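PDB 1DVP: hepatocyte growth factor-regulated tyrosine kinase substrate from Drosophila melanogaster, which helps endosomal membranes invaginate into multivesicular bodies, binds ubiquitin and phosphatidylinositol, and dampens tyrosine kinase receptor signalling by promoting degradation of activated receptors. Local coordinates for residues V70-A75 and F150-A155; V77-F82 and S120-A125; C167-T172 and V186-C191; H178-C183 and R208-C213. All coordinates share one frame; numbering follows the deposited sequence.

Contact 1. Residues V70-A75 and F150-A155; sequences VKNCGA and FTADTA
The Phe150 ring packs against the last turn of helix 56-72, with Lys71 CA over one face, 4.0 Å from the ring centroid and 22° off its normal. At the ring edge and in its plane, Val70 CG1 meets Phe150 CZ at 3.4 Å, the two side chains crossing at about a right angle. Lys71 CG, anti to the backbone N (chi1 177°), lies beside Thr151 O; CD and CE continue past that oxygen, and NZ makes a 3.1 Å salt bridge with Asp153 OD2. Asn72 uses both ends of its amide: OD1 accepts from Asp153 N at 2.7 Å with an N-H...O angle of 166°, while ND2 donates to Asp153 OD1 at 2.8 Å from above the carboxylate plane. An alanine at Asn72 would probably leave the Asp153 amide and OD1 without these mates and the carboxylate freer to turn. One water donates to both Lys71 O and Phe150 O, bridging the backbones. Phe173 of the second subunit packs on Asn72 and Asp153. The grips on its two oxygens would limit the turning of the Asp153 carboxylate, whose charge is probably balanced largely by Lys71, tying the loop after helix 125-135 to the end of helix 56-72.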
loop_
_atom_site.group_PDB
_atom_site.type_symbol
_atom_site.label_atom_id
_atom_site.label_comp_id
_atom_site.label_asym_id
_atom_site.label_seq_id
_atom_site.Cartn_x
_atom_site.Cartn_y
_atom_site.Cartn_z
ATOM N N VAL A 70 -20.927 11.068 13.586
ATOM C CA VAL A 70 -21.401 12.077 12.658
ATOM C C VAL A 70 -20.520 11.941 11.452
ATOM O O VAL A 70 -20.961 12.027 10.307
ATOM C CB VAL A 70 -21.258 13.523 13.227
ATOM C CG1 VAL A 70 -21.365 14.579 12.064
ATOM C CG2 VAL A 70 -22.357 13.783 14.227
ATOM N N LYS A 71 -19.240 11.734 11.693
ATOM C CA LYS A 71 -18.340 11.601 10.576
ATOM C C LYS A 71 -18.409 10.248 9.813
ATOM O O LYS A 71 -18.251 10.216 8.576
ATOM C CB LYS A 71 -16.918 11.840 11.045
ATOM C CG LYS A 71 -15.905 11.658 9.971
ATOM C CD LYS A 71 -14.650 12.376 10.323
ATOM C CE LYS A 71 -13.617 11.387 10.830
ATOM N NZ LYS A 71 -12.361 12.130 11.165
ATOM N N ASN A 72 -18.627 9.152 10.541
ATOM C CA ASN A 72 -18.630 7.827 9.925
ATOM C C ASN A 72 -19.965 7.143 9.695
ATOM O O ASN A 72 -19.986 6.038 9.164
ATOM C CB ASN A 72 -17.772 6.852 10.758
ATOM C CG ASN A 72 -16.336 7.269 10.812
ATOM O OD1 ASN A 72 -15.814 7.856 9.855
ATOM N ND2 ASN A 72 -15.683 6.981 11.915
ATOM N N CYS A 73 -21.067 7.763 10.096
ATOM C CA CYS A 73 -22.349 7.086 9.944
ATOM C C CYS A 73 -23.438 7.715 9.024
ATOM O O CYS A 73 -24.568 7.230 8.972
ATOM C CB CYS A 73 -22.896 6.784 11.347
ATOM S SG CYS A 73 -21.701 5.743 12.326
ATOM N N GLY A 74 -23.058 8.764 8.298
ATOM C CA GLY A 74 -23.940 9.426 7.339
ATOM C C GLY A 74 -25.268 10.072 7.741
ATOM O O GLY A 74 -25.509 10.445 8.881
ATOM N N ALA A 75 -26.150 10.191 6.760
ATOM C CA ALA A 75 -27.446 10.831 6.969
ATOM C C ALA A 75 -28.288 10.276 8.102
ATOM O O ALA A 75 -28.922 11.043 8.814
ATOM C CB ALA A 75 -28.254 10.831 5.657
ATOM N N PHE A 150 -16.435 16.543 5.657
ATOM C CA PHE A 150 -15.384 15.712 6.210
ATOM C C PHE A 150 -15.467 14.303 5.614
ATOM O O PHE A 150 -16.535 13.871 5.169
ATOM C CB PHE A 150 -15.479 15.653 7.749
ATOM C CG PHE A 150 -16.873 15.421 8.287
ATOM C CD1 PHE A 150 -17.883 14.888 7.484
ATOM C CD2 PHE A 150 -17.161 15.713 9.619
ATOM C CE1 PHE A 150 -19.149 14.653 7.994
ATOM C CE2 PHE A 150 -18.412 15.481 10.137
ATOM C CZ PHE A 150 -19.415 14.950 9.323
ATOM N N THR A 151 -14.332 13.613 5.581
ATOM C CA THR A 151 -14.258 12.258 5.046
ATOM C C THR A 151 -14.154 11.279 6.218
ATOM O O THR A 151 -13.442 11.536 7.198
ATOM C CB THR A 151 -13.015 12.060 4.116
ATOM O OG1 THR A 151 -11.812 12.023 4.905
ATOM C CG2 THR A 151 -12.918 13.193 3.083
ATOM N N ALA A 152 -14.872 10.163 6.118
ATOM C CA ALA A 152 -14.862 9.154 7.168
ATOM C C ALA A 152 -13.447 8.716 7.552
ATOM O O ALA A 152 -12.465 8.997 6.831
ATOM C CB ALA A 152 -15.677 7.934 6.727
ATOM N N ASP A 153 -13.357 8.058 8.713
ATOM C CA ASP A 153 -12.105 7.489 9.215
ATOM C C ASP A 153 -11.793 6.285 8.293
ATOM O O ASP A 153 -12.336 5.201 8.466
ATOM C CB ASP A 153 -12.277 6.955 10.656
ATOM C CG ASP A 153 -12.418 8.061 11.704
ATOM O OD1 ASP A 153 -13.168 7.846 12.681
ATOM O OD2 ASP A 153 -11.777 9.129 11.564
ATOM N N THR A 154 -10.969 6.476 7.281
ATOM C CA THR A 154 -10.601 5.354 6.404
ATOM C C THR A 154 -9.284 5.719 5.744
ATOM O O THR A 154 -9.083 6.868 5.340
ATOM C CB THR A 154 -11.680 5.048 5.298
ATOM O OG1 THR A 154 -12.898 4.575 5.907
ATOM C CG2 THR A 154 -11.161 3.977 4.334
ATOM N N ALA A 155 -8.384 4.747 5.681
ATOM C CA ALA A 155 -7.061 4.938 5.081
ATOM C C ALA A 155 -7.150 5.383 3.617
ATOM O O ALA A 155 -7.825 4.747 2.804
ATOM C CB ALA A 155 -6.256 3.642 5.185
HETATM O O HOH W 1 -17.504 11.883 6.414
#

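Contact 2. Residues V77-F82 and S120-A125; sequences VHEEVF and SDKYQA
Tyr123 carries this contact, its ring directed at the last turn of helix 74-81. The phenol oxygen touches two side chains of that turn: Tyr123 OH is 3.4 Å from Glu79 CG, which sits at the ring edge near its plane, and 3.6 Å from His78 CB. Further back on the ring, Tyr123 CD2 approaches Phe82 CB at 4.0 Å. The two aromatic rings are oblique to one another, with centroids 6.0 Å apart and planes at 56°. Tyr123 CG is anti to its own carbonyl carbon (chi1 -39°), which carries CG on in the direction of helix 74-81, and Lys122 CB lies 3.4 Å above the plane of the Tyr123 ring, offset toward its rim. Glu79 OE1 and Lys122 NZ are 5.0 Å apart, a separation at which their opposite charges may attract weakly without a salt bridge. In the second shell, the His78 imidazole leads away from Tyr123, and its NE2 is hydrogen-bonded to Val70 O near the end of helix 56-72. Phe117 meets the rings of His78, Phe82 and Tyr123, while Trp113 of helix 100-116 stands edge-to-face with Phe82. The loop 120-125 thus packs against helix 74-81 within the VHS superhelix, where it joins helix 100-116 to helix 125-135.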
loop_
_atom_site.group_PDB
_atom_site.type_symbol
_atom_site.label_atom_id
_atom_site.label_comp_id
_atom_site.label_asym_id
_atom_site.label_seq_id
_atom_site.Cartn_x
_atom_site.Cartn_y
_atom_site.Cartn_z
ATOM N N VAL A 77 -27.514 9.443 10.956
ATOM C CA VAL A 77 -27.054 10.104 12.161
ATOM C C VAL A 77 -27.203 11.630 12.049
ATOM O O VAL A 77 -27.606 12.286 12.994
ATOM C CB VAL A 77 -25.568 9.695 12.463
ATOM C CG1 VAL A 77 -24.921 10.647 13.449
ATOM C CG2 VAL A 77 -25.544 8.272 13.013
ATOM N N HIS A 78 -26.893 12.179 10.886
ATOM C CA HIS A 78 -26.984 13.620 10.677
ATOM C C HIS A 78 -28.386 14.147 10.933
ATOM O O HIS A 78 -28.574 15.206 11.518
ATOM C CB HIS A 78 -26.548 13.960 9.252
ATOM C CG HIS A 78 -25.147 13.516 8.934
ATOM N ND1 HIS A 78 -24.649 13.480 7.649
ATOM C CD2 HIS A 78 -24.134 13.115 9.742
ATOM C CE1 HIS A 78 -23.390 13.077 7.682
ATOM N NE2 HIS A 78 -23.055 12.853 8.939
ATOM N N GLU A 79 -29.377 13.386 10.513
ATOM C CA GLU A 79 -30.753 13.806 10.694
ATOM C C GLU A 79 -31.193 13.697 12.139
ATOM O O GLU A 79 -31.963 14.533 12.614
ATOM C CB GLU A 79 -31.648 12.981 9.782
ATOM C CG GLU A 79 -31.396 13.312 8.331
ATOM C CD GLU A 79 -31.800 12.207 7.384
ATOM O OE1 GLU A 79 -31.488 12.342 6.180
ATOM O OE2 GLU A 79 -32.418 11.208 7.828
ATOM N N GLU A 80 -30.697 12.685 12.839
ATOM C CA GLU A 80 -31.045 12.492 14.234
ATOM C C GLU A 80 -30.420 13.582 15.064
ATOM O O GLU A 80 -31.046 14.107 15.980
ATOM C CB GLU A 80 -30.507 11.154 14.765
ATOM C CG GLU A 80 -30.576 11.050 16.299
ATOM C CD GLU A 80 -31.993 10.834 16.815
ATOM O OE1 GLU A 80 -32.303 11.218 17.966
ATOM O OE2 GLU A 80 -32.806 10.260 16.064
ATOM N N VAL A 81 -29.180 13.915 14.719
ATOM C CA VAL A 81 -28.396 14.896 15.451
ATOM C C VAL A 81 -28.618 16.410 15.239
ATOM O O VAL A 81 -28.858 17.141 16.211
ATOM C CB VAL A 81 -26.883 14.605 15.246
ATOM C CG1 VAL A 81 -26.052 15.706 15.841
ATOM C CG2 VAL A 81 -26.519 13.248 15.867
ATOM N N PHE A 82 -28.516 16.872 13.991
ATOM C CA PHE A 82 -28.618 18.292 13.683
ATOM C C PHE A 82 -30.033 18.836 13.519
ATOM O O PHE A 82 -30.486 19.148 12.409
ATOM C CB PHE A 82 -27.777 18.605 12.437
ATOM C CG PHE A 82 -26.329 18.197 12.576
ATOM C CD1 PHE A 82 -25.766 17.278 11.707
ATOM C CD2 PHE A 82 -25.543 18.712 13.606
ATOM C CE1 PHE A 82 -24.433 16.869 11.862
ATOM C CE2 PHE A 82 -24.210 18.313 13.773
ATOM C CZ PHE A 82 -23.655 17.396 12.908
ATOM N N SER A 120 -24.947 22.009 2.382
ATOM C CA SER A 120 -26.067 21.104 2.545
ATOM C C SER A 120 -27.345 21.853 2.911
ATOM O O SER A 120 -27.361 22.677 3.842
ATOM C CB SER A 120 -25.761 20.075 3.636
ATOM O OG SER A 120 -26.924 19.329 3.952
ATOM N N ASP A 121 -28.414 21.545 2.180
ATOM C CA ASP A 121 -29.716 22.156 2.420
ATOM C C ASP A 121 -30.237 21.729 3.794
ATOM O O ASP A 121 -30.501 22.575 4.666
ATOM C CB ASP A 121 -30.723 21.736 1.331
ATOM C CG ASP A 121 -31.030 22.859 0.335
ATOM O OD1 ASP A 121 -31.174 24.028 0.764
ATOM O OD2 ASP A 121 -31.148 22.573 -0.876
ATOM N N LYS A 122 -30.367 20.420 3.989
ATOM C CA LYS A 122 -30.864 19.869 5.253
ATOM C C LYS A 122 -30.294 20.473 6.553
ATOM O O LYS A 122 -31.044 20.715 7.504
ATOM C CB LYS A 122 -30.677 18.340 5.267
ATOM C CG LYS A 122 -31.724 17.564 4.446
ATOM C CD LYS A 122 -31.640 16.044 4.627
ATOM C CE LYS A 122 -30.369 15.439 4.024
ATOM N NZ LYS A 122 -30.308 15.514 2.529
ATOM N N TYR A 123 -28.990 20.750 6.600
ATOM C CA TYR A 123 -28.399 21.282 7.828
ATOM C C TYR A 123 -27.979 22.750 7.748
ATOM O O TYR A 123 -27.496 23.217 6.702
ATOM C CB TYR A 123 -27.235 20.365 8.227
ATOM C CG TYR A 123 -27.600 18.917 7.968
ATOM C CD1 TYR A 123 -26.918 18.165 7.010
ATOM C CD2 TYR A 123 -28.730 18.352 8.557
ATOM C CE1 TYR A 123 -27.357 16.904 6.636
ATOM C CE2 TYR A 123 -29.181 17.090 8.186
ATOM C CZ TYR A 123 -28.495 16.374 7.223
ATOM O OH TYR A 123 -28.956 15.142 6.831
ATOM N N GLN A 124 -28.197 23.480 8.851
ATOM C CA GLN A 124 -27.857 24.912 8.941
ATOM C C GLN A 124 -28.128 25.492 10.348
ATOM O O GLN A 124 -27.622 26.560 10.719
ATOM C CB GLN A 124 -28.637 25.679 7.868
ATOM C CG GLN A 124 -29.806 26.531 8.369
ATOM C CD GLN A 124 -29.432 28.006 8.487
ATOM O OE1 GLN A 124 -30.290 28.871 8.721
ATOM N NE2 GLN A 124 -28.145 28.299 8.323
ATOM N N ALA A 125 -28.938 24.770 11.122
ATOM C CA ALA A 125 -29.255 25.146 12.498
ATOM C C ALA A 125 -27.929 25.206 13.242
ATOM O O ALA A 125 -27.810 25.828 14.301
ATOM C CB ALA A 125 -30.152 24.097 13.133
#

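Contact 3. Residues C167-T172 and V186-C191; sequences CRVEFT and VFCGQC. With ZN (zinc ion), chain B.
Val186 meets the Phe171 ring at its edge, CG2 lying near the ring plane and 4.0 Å from Phe171 CE1; the two side chains cross at a slant. Phe187 presents its backbone to the same ring, with Phe187 O 3.5 Å from Phe171 CE2. Its CB points away from segment 167-172, and its ring packs on Cys180 and Cys210, two ligands of the other zinc. At Cys188 the backbone N remains in the plane of the Phe171 ring, 3.6 Å from CE2, so the phenylalanine edge follows the backbone from Phe187 to Cys188. The Cys188 side chain turns to the metal: CB touches Val169 CG1 at 3.8 Å, and SG, placed between its backbone N and carbonyl carbon (chi1 64°), binds zinc at 2.2 Å.

This is one of the two four-cysteine zinc sites of the FYVE finger. Cys167 supplies SG from the other segment, and Cys164 completes the set, giving two CxxC pairs around one ion. Their thiolates would probably share their negative charge with the metal, and Cys167 SG also accepts a hydrogen bond from Val169 N at 3.4 Å, which may ease that charge.

Gly189 and Gln190 carry the chain round to Cys191, whose N makes a weak backbone hydrogen bond back to Cys188 O. Cys191 SG is anti to its carbonyl carbon (chi1 -73°), in contrast to Cys188 SG, and these different rotamers direct both sulfurs of the pair to the same ion; Cys191 SG also lies 3.8 Å from Cys167 CB.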
loop_
_atom_site.group_PDB
_atom_site.type_symbol
_atom_site.label_atom_id
_atom_site.label_comp_id
_atom_site.label_asym_id
_atom_site.label_seq_id
_atom_site.Cartn_x
_atom_site.Cartn_y
_atom_site.Cartn_z
ATOM N N CYS A 167 11.006 14.086 -1.369
ATOM C CA CYS A 167 12.300 14.636 -1.799
ATOM C C CYS A 167 12.535 14.614 -3.294
ATOM O O CYS A 167 13.462 15.242 -3.775
ATOM C CB CYS A 167 13.415 13.900 -1.063
ATOM S SG CYS A 167 13.809 12.218 -1.700
ATOM N N ARG A 168 11.675 13.909 -4.022
ATOM C CA ARG A 168 11.743 13.754 -5.461
ATOM C C ARG A 168 12.865 12.866 -5.960
ATOM O O ARG A 168 13.128 12.817 -7.162
ATOM C CB ARG A 168 11.822 15.120 -6.189
ATOM C CG ARG A 168 10.834 16.182 -5.654
ATOM C CD ARG A 168 9.369 15.676 -5.624
ATOM N NE ARG A 168 8.791 15.537 -6.941
ATOM C CZ ARG A 168 7.547 15.096 -7.163
ATOM N NH1 ARG A 168 6.779 14.764 -6.127
ATOM N NH2 ARG A 168 7.069 14.991 -8.395
ATOM N N VAL A 169 13.532 12.118 -5.096
ATOM C CA VAL A 169 14.602 11.263 -5.634
ATOM C C VAL A 169 13.951 10.209 -6.591
ATOM O O VAL A 169 12.822 9.733 -6.338
ATOM C CB VAL A 169 15.352 10.538 -4.471
ATOM C CG1 VAL A 169 14.365 9.618 -3.764
ATOM C CG2 VAL A 169 16.579 9.811 -4.958
ATOM N N GLU A 170 14.655 9.813 -7.643
ATOM C CA GLU A 170 14.083 8.845 -8.585
ATOM C C GLU A 170 14.249 7.451 -8.044
ATOM O O GLU A 170 15.362 7.067 -7.642
ATOM C CB GLU A 170 14.746 8.931 -9.964
ATOM C CG GLU A 170 14.551 10.220 -10.656
ATOM C CD GLU A 170 15.130 10.239 -12.071
ATOM O OE1 GLU A 170 16.089 9.521 -12.396
ATOM O OE2 GLU A 170 14.619 11.019 -12.897
ATOM N N PHE A 171 13.144 6.684 -8.028
ATOM C CA PHE A 171 13.239 5.333 -7.521
ATOM C C PHE A 171 14.085 4.523 -8.481
ATOM O O PHE A 171 14.045 4.755 -9.659
ATOM C CB PHE A 171 11.842 4.668 -7.425
ATOM C CG PHE A 171 10.936 5.290 -6.373
ATOM C CD1 PHE A 171 9.699 5.793 -6.724
ATOM C CD2 PHE A 171 11.366 5.381 -5.037
ATOM C CE1 PHE A 171 8.889 6.380 -5.801
ATOM C CE2 PHE A 171 10.568 5.964 -4.099
ATOM C CZ PHE A 171 9.316 6.478 -4.455
ATOM N N THR A 172 14.836 3.562 -7.952
ATOM C CA THR A 172 15.639 2.629 -8.744
ATOM C C THR A 172 15.177 1.248 -8.315
ATOM O O THR A 172 14.248 1.133 -7.547
ATOM C CB THR A 172 17.157 2.766 -8.447
ATOM O OG1 THR A 172 17.420 2.499 -7.050
ATOM C CG2 THR A 172 17.611 4.222 -8.781
ATOM N N VAL A 186 3.750 7.520 -2.249
ATOM C CA VAL A 186 4.947 6.654 -2.313
ATOM C C VAL A 186 6.093 7.605 -2.033
ATOM O O VAL A 186 6.032 8.761 -2.463
ATOM C CB VAL A 186 5.212 5.966 -3.703
ATOM C CG1 VAL A 186 4.218 4.790 -3.908
ATOM C CG2 VAL A 186 5.042 6.963 -4.810
ATOM N N PHE A 187 7.071 7.087 -1.290
ATOM C CA PHE A 187 8.276 7.776 -0.840
ATOM C C PHE A 187 9.445 6.786 -0.811
ATOM O O PHE A 187 9.238 5.536 -0.843
ATOM C CB PHE A 187 8.098 8.268 0.618
ATOM C CG PHE A 187 6.871 9.128 0.844
ATOM C CD1 PHE A 187 5.588 8.574 0.980
ATOM C CD2 PHE A 187 7.005 10.508 0.960
ATOM C CE1 PHE A 187 4.453 9.383 1.228
ATOM C CE2 PHE A 187 5.909 11.320 1.194
ATOM C CZ PHE A 187 4.601 10.749 1.331
ATOM N N CYS A 188 10.653 7.350 -0.733
ATOM C CA CYS A 188 11.865 6.569 -0.603
ATOM C C CYS A 188 11.897 6.142 0.902
ATOM O O CYS A 188 11.121 6.608 1.720
ATOM C CB CYS A 188 13.116 7.404 -0.916
ATOM S SG CYS A 188 13.384 8.779 0.244
ATOM N N GLY A 189 12.755 5.192 1.211
ATOM C CA GLY A 189 12.881 4.680 2.565
ATOM C C GLY A 189 13.358 5.773 3.541
ATOM O O GLY A 189 12.864 5.820 4.656
ATOM N N GLN A 190 14.270 6.665 3.129
ATOM C CA GLN A 190 14.710 7.718 4.030
ATOM C C GLN A 190 13.651 8.757 4.303
ATOM O O GLN A 190 13.753 9.419 5.300
ATOM C CB GLN A 190 15.999 8.443 3.550
ATOM C CG GLN A 190 17.051 7.467 3.248
ATOM C CD GLN A 190 18.194 8.139 2.557
ATOM O OE1 GLN A 190 19.009 8.804 3.198
ATOM N NE2 GLN A 190 18.231 8.035 1.247
ATOM N N CYS A 191 12.641 8.926 3.441
ATOM C CA CYS A 191 11.574 9.861 3.806
ATOM C C CYS A 191 10.416 9.180 4.586
ATOM O O CYS A 191 9.460 9.842 4.926
ATOM C CB CYS A 191 10.982 10.554 2.570
ATOM S SG CYS A 191 12.123 11.829 1.850
HETATM ZN ZN ZN B . 12.450 10.733 -0.243
#

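Contact 4. Residues H178-C183 and R208-C213; sequences HHCRNC and RVCDGC. With ZN (zinc ion), chain C; CIT (citric acid), chain D.
The second zinc site of the FYVE finger and the basic pocket beside it meet here. Cys180, Cys183, Cys210 and Cys213 bind the zinc through SG. Cys180 SG, anti to its backbone N (chi1 170°), binds the zinc ion at 2.3 Å and also accepts a hydrogen bond from Cys210 N. Cys213 N donates to Cys210 SG, capping helix 211-219. Arg181 N donates to Arg208 O at 3.1 Å, nearly straight at 174°.

His178 to Arg181 are the HHCR end of the R(R/K)HHCR signature of FYVE domains; in related domains this motif binds phosphatidylinositol 3-phosphate, and here a citrate, probably from the crystallisation liquor, probably marks the equivalent pocket. Arg208 lays its guanidinium flat on the His178 ring, centres 4.1 Å apart and planes at 28°. His178 ND1 and His179 ND1 each donate to a citrate oxygen, O5 and O4 respectively, at 2.6 Å. Arg181 NH1 reaches citrate O6 at 2.8 Å and also donates to His179 O, while Arg208 NE meets the same O6 at 3.0 Å. An alanine at Arg181 would probably leave citrate O6 with fewer donors and His179 O without its guanidinium partner. Arg181 NH2 of the second subunit also bonds to the citrate.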
loop_
_atom_site.group_PDB
_atom_site.type_symbol
_atom_site.label_atom_id
_atom_site.label_comp_id
_atom_site.label_asym_id
_atom_site.label_seq_id
_atom_site.Cartn_x
_atom_site.Cartn_y
_atom_site.Cartn_z
ATOM N N HIS A 178 7.854 2.957 -1.179
ATOM C CA HIS A 178 7.222 2.486 0.040
ATOM C C HIS A 178 6.030 3.399 0.197
ATOM O O HIS A 178 6.154 4.586 -0.132
ATOM C CB HIS A 178 8.135 2.691 1.265
ATOM C CG HIS A 178 9.444 1.988 1.183
ATOM N ND1 HIS A 178 9.624 0.663 1.573
ATOM C CD2 HIS A 178 10.638 2.408 0.681
ATOM C CE1 HIS A 178 10.865 0.305 1.297
ATOM N NE2 HIS A 178 11.500 1.340 0.754
ATOM N N HIS A 179 4.874 2.880 0.647
ATOM C CA HIS A 179 3.758 3.784 0.861
ATOM C C HIS A 179 3.669 4.237 2.321
ATOM O O HIS A 179 3.944 3.467 3.277
ATOM C CB HIS A 179 2.397 3.117 0.492
ATOM C CG HIS A 179 2.249 2.805 -0.964
ATOM N ND1 HIS A 179 2.866 1.723 -1.567
ATOM C CD2 HIS A 179 1.545 3.434 -1.940
ATOM C CE1 HIS A 179 2.547 1.697 -2.847
ATOM N NE2 HIS A 179 1.747 2.726 -3.098
ATOM N N CYS A 180 3.293 5.499 2.498
ATOM C CA CYS A 180 3.016 6.056 3.812
ATOM C C CYS A 180 1.592 5.527 4.112
ATOM O O CYS A 180 0.672 5.739 3.316
ATOM C CB CYS A 180 2.908 7.577 3.751
ATOM S SG CYS A 180 2.293 8.371 5.265
ATOM N N ARG A 181 1.390 4.937 5.260
ATOM C CA ARG A 181 0.047 4.455 5.598
ATOM C C ARG A 181 -0.930 5.571 5.992
ATOM O O ARG A 181 -2.116 5.312 6.062
ATOM C CB ARG A 181 0.144 3.440 6.727
ATOM C CG ARG A 181 0.495 2.107 6.280
ATOM C CD ARG A 181 1.870 1.995 5.706
ATOM N NE ARG A 181 2.202 0.575 5.569
ATOM C CZ ARG A 181 3.194 0.064 4.854
ATOM N NH1 ARG A 181 4.038 0.814 4.138
ATOM N NH2 ARG A 181 3.338 -1.263 4.859
ATOM N N ASN A 182 -0.465 6.798 6.272
ATOM C CA ASN A 182 -1.373 7.887 6.592
ATOM C C ASN A 182 -1.885 8.637 5.359
ATOM O O ASN A 182 -3.086 8.959 5.295
ATOM C CB ASN A 182 -0.724 8.942 7.524
ATOM C CG ASN A 182 -1.750 9.926 8.098
ATOM O OD1 ASN A 182 -1.594 11.156 7.991
ATOM N ND2 ASN A 182 -2.822 9.391 8.695
ATOM N N CYS A 183 -1.026 8.930 4.371
ATOM C CA CYS A 183 -1.531 9.696 3.203
ATOM C C CYS A 183 -1.594 8.873 1.926
ATOM O O CYS A 183 -2.108 9.327 0.925
ATOM C CB CYS A 183 -0.686 10.961 2.951
ATOM S SG CYS A 183 1.085 10.697 2.527
ATOM N N ARG A 208 4.639 2.288 8.942
ATOM C CA ARG A 208 5.464 3.274 8.222
ATOM C C ARG A 208 4.669 4.547 7.839
ATOM O O ARG A 208 3.570 4.412 7.345
ATOM C CB ARG A 208 6.011 2.593 6.950
ATOM C CG ARG A 208 6.773 3.557 6.016
ATOM C CD ARG A 208 7.011 2.937 4.663
ATOM N NE ARG A 208 7.764 1.700 4.801
ATOM C CZ ARG A 208 9.079 1.614 4.957
ATOM N NH1 ARG A 208 9.818 2.702 4.999
ATOM N NH2 ARG A 208 9.654 0.432 5.045
ATOM N N VAL A 209 5.196 5.763 8.124
ATOM C CA VAL A 209 4.567 7.013 7.710
ATOM C C VAL A 209 5.666 7.960 7.103
ATOM O O VAL A 209 6.843 7.813 7.388
ATOM C CB VAL A 209 3.884 7.759 8.881
ATOM C CG1 VAL A 209 2.655 6.981 9.389
ATOM C CG2 VAL A 209 4.836 7.943 10.048
ATOM N N CYS A 210 5.282 8.912 6.279
ATOM C CA CYS A 210 6.231 9.861 5.720
ATOM C C CYS A 210 6.481 10.989 6.766
ATOM O O CYS A 210 5.734 11.167 7.754
ATOM C CB CYS A 210 5.675 10.457 4.415
ATOM S SG CYS A 210 4.403 11.639 4.699
ATOM N N ASP A 211 7.534 11.750 6.519
ATOM C CA ASP A 211 7.926 12.837 7.401
ATOM C C ASP A 211 6.844 13.877 7.556
ATOM O O ASP A 211 6.558 14.260 8.641
ATOM C CB ASP A 211 9.251 13.449 6.905
ATOM C CG ASP A 211 10.409 12.531 7.201
ATOM O OD1 ASP A 211 10.231 11.695 8.079
ATOM O OD2 ASP A 211 11.481 12.618 6.597
ATOM N N GLY A 212 6.235 14.316 6.468
ATOM C CA GLY A 212 5.158 15.292 6.575
ATOM C C GLY A 212 4.023 14.829 7.488
ATOM O O GLY A 212 3.532 15.605 8.318
ATOM N N CYS A 213 3.585 13.571 7.313
ATOM C CA CYS A 213 2.498 12.975 8.137
ATOM C C CYS A 213 2.943 12.777 9.583
ATOM O O CYS A 213 2.199 13.051 10.495
ATOM C CB CYS A 213 2.027 11.617 7.536
ATOM S SG CYS A 213 1.013 11.911 6.066
HETATM ZN ZN ZN C . 2.251 10.558 4.568
HETATM C C1 CIT D . 6.148 -3.954 3.665
HETATM O O1 CIT D . 6.875 -3.745 4.688
HETATM O O2 CIT D . 4.902 -4.500 4.039
HETATM C C2 CIT D . 6.410 -3.651 2.081
HETATM C C3 CIT D . 5.713 -2.309 1.802
HETATM O O7 CIT D . 4.307 -2.287 2.074
HETATM C C4 CIT D . 5.717 -1.730 0.381
HETATM C C5 CIT D . 4.905 -0.470 0.301
HETATM O O3 CIT D . 4.666 0.321 1.248
HETATM O O4 CIT D . 4.369 -0.258 -0.913
HETATM C C6 CIT D . 6.662 -1.311 2.564
HETATM O O5 CIT D . 7.754 -1.003 2.180
HETATM O O6 CIT D . 6.331 -0.731 3.647
#

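In the fold
Contact 2 is the buried one, chiefly aromatic packing within the VHS domain, with Glu79 and Lys122 at an exposed rim, whereas contacts 1, 3 and 4 are only partly buried and depend more on polar groups or metal. Contacts 1 and 2 share helix 74-81 and touch directly, Val70 CG1 packing on Phe82 CZ. Contacts 3 and 4, with centres about 12 Å apart, hold the FYVE finger together: their segments alternate along the chain, and strands 178-179 and 186-187 pair and link the two zinc sites. Contact 1 combines the packing of Phe150 with charge and hydrogen bonds where the loop after helix 125-135 meets helix 56-72; contacts 1 and 4 reach the second subunit, and contact 3 does so at Thr172.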